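Local coordinates for beta-glucuronidase (Dictyoglomus thermophilum, PDB 6XXW), which probably hydrolyses beta-D-glucuronides, as a glycoside hydrolase family 2 beta-glucuronidase that also appears to bind carbohydrate, at residues A[316-319]-A[320-323]. Numbering follows the deposited sequence.
Sequences GLDQ and VINI
Asp318 is the N-cap of helix 319-332, the helix that follows strand 297-305 in the TIM-barrel domain, and its carboxylate accepts from Val320 and Ile321. Each oxygen takes one of the first backbone N-H groups of the helix. Asp318 OD1 takes Val320 N at 3.3 Å and Asp318 OD2 takes Ile321 N at 3.3 Å, both weak bonds. With CG anti to the backbone N (chi1 174°), the carboxylate turns back toward these two N-H groups. OD2 also meets CG1 of Ile321. The strongest polar partner of Asp318 is Arg313 of the second subunit, which makes a salt bridge with OD2, so the cap sits at a subunit interface. The helical bonds start here, with Asn322 N on Asp318 O at 3.0 Å and Ile323 N on Gln319 O.

Gln319 bends at chi2 (-74°) and brings OE1 to Asn322. Asn322 ND2 donates to Gln319 OE1 at 2.8 Å, nearly straight at 163°, with the two amide planes almost perpendicular. CD1 of Leu317 touches ND2 of Asn322 at 3.4 Å. At the other end of this amide, a water donates to Asn322 OD1. Without the amide, as with an alanine here, Gln319 OE1 is likely to lose its donor and the water its link to the helix. The water oxygen lies 2.7 Å from Asn322 OD1 and also accepts from Asp318 N.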
loop_
_atom_site.group_PDB
_atom_site.type_symbol
_atom_site.label_atom_id
_atom_site.label_comp_id
_atom_site.label_asym_id
_atom_site.label_seq_id
_atom_site.Cartn_x
_atom_site.Cartn_y
_atom_site.Cartn_z
ATOM N N GLY A 316 -22.442 -10.018 -8.468
ATOM C CA GLY A 316 -22.709 -10.873 -9.613
ATOM C C GLY A 316 -21.977 -12.199 -9.518
ATOM O O GLY A 316 -20.828 -12.268 -9.077
ATOM N N LEU A 317 -22.667 -13.269 -9.944
ATOM C CA LEU A 317 -22.070 -14.600 -10.023
ATOM C C LEU A 317 -20.856 -14.610 -10.944
ATOM O O LEU A 317 -20.906 -14.085 -12.060
ATOM C CB LEU A 317 -23.097 -15.611 -10.544
ATOM C CG LEU A 317 -22.516 -17.009 -10.763
ATOM C CD1 LEU A 317 -22.533 -17.771 -9.462
ATOM C CD2 LEU A 317 -23.287 -17.773 -11.823
ATOM N N ASP A 318 -19.766 -15.231 -10.484
ATOM C CA ASP A 318 -18.577 -15.403 -11.322
ATOM C C ASP A 318 -17.944 -16.738 -10.966
ATOM O O ASP A 318 -17.462 -16.916 -9.849
ATOM C CB ASP A 318 -17.582 -14.265 -11.133
ATOM C CG ASP A 318 -16.277 -14.503 -11.883
ATOM O OD1 ASP A 318 -16.306 -15.133 -12.960
ATOM O OD2 ASP A 318 -15.219 -14.059 -11.399
ATOM N N GLN A 319 -17.959 -17.683 -11.904
ATOM C CA GLN A 319 -17.474 -19.013 -11.559
ATOM C C GLN A 319 -15.963 -19.031 -11.388
ATOM O O GLN A 319 -15.447 -19.874 -10.653
ATOM C CB GLN A 319 -17.919 -20.033 -12.607
ATOM C CG GLN A 319 -19.429 -20.371 -12.515
ATOM C CD GLN A 319 -19.817 -21.271 -11.325
ATOM O OE1 GLN A 319 -19.628 -20.918 -10.160
ATOM N NE2 GLN A 319 -20.400 -22.433 -11.630
ATOM N N VAL A 320 -15.240 -18.112 -12.035
ATOM C CA VAL A 320 -13.807 -17.998 -11.763
ATOM C C VAL A 320 -13.571 -17.710 -10.283
ATOM O O VAL A 320 -12.783 -18.389 -9.617
ATOM C CB VAL A 320 -13.180 -16.918 -12.656
ATOM C CG1 VAL A 320 -11.766 -16.609 -12.202
ATOM C CG2 VAL A 320 -13.191 -17.370 -14.122
ATOM N N ILE A 321 -14.271 -16.707 -9.742
ATOM C CA ILE A 321 -14.103 -16.341 -8.336
ATOM C C ILE A 321 -14.558 -17.482 -7.427
ATOM O O ILE A 321 -13.933 -17.769 -6.392
ATOM C CB ILE A 321 -14.868 -15.030 -8.048
ATOM C CG1 ILE A 321 -14.060 -13.824 -8.547
ATOM C CG2 ILE A 321 -15.180 -14.882 -6.571
ATOM C CD1 ILE A 321 -12.770 -13.581 -7.768
ATOM N N ASN A 322 -15.617 -18.184 -7.821
ATOM C CA ASN A 322 -16.146 -19.247 -6.974
ATOM C C ASN A 322 -15.139 -20.384 -6.846
ATOM O O ASN A 322 -14.858 -20.858 -5.742
ATOM C CB ASN A 322 -17.467 -19.759 -7.545
ATOM C CG ASN A 322 -18.605 -18.787 -7.343
ATOM O OD1 ASN A 322 -18.496 -17.840 -6.568
ATOM N ND2 ASN A 322 -19.716 -19.029 -8.029
ATOM N N ILE A 323 -14.581 -20.831 -7.970
ATOM C CA ILE A 323 -13.619 -21.927 -7.922
ATOM C C ILE A 323 -12.351 -21.485 -7.206
ATOM O O ILE A 323 -11.802 -22.221 -6.375
ATOM C CB ILE A 323 -13.363 -22.455 -9.346
ATOM C CG1 ILE A 323 -14.588 -23.281 -9.783
ATOM C CG2 ILE A 323 -12.093 -23.323 -9.401
ATOM C CD1 ILE A 323 -14.697 -23.501 -11.284
HETATM O O HOH W 1 -19.755 -15.587 -7.394
#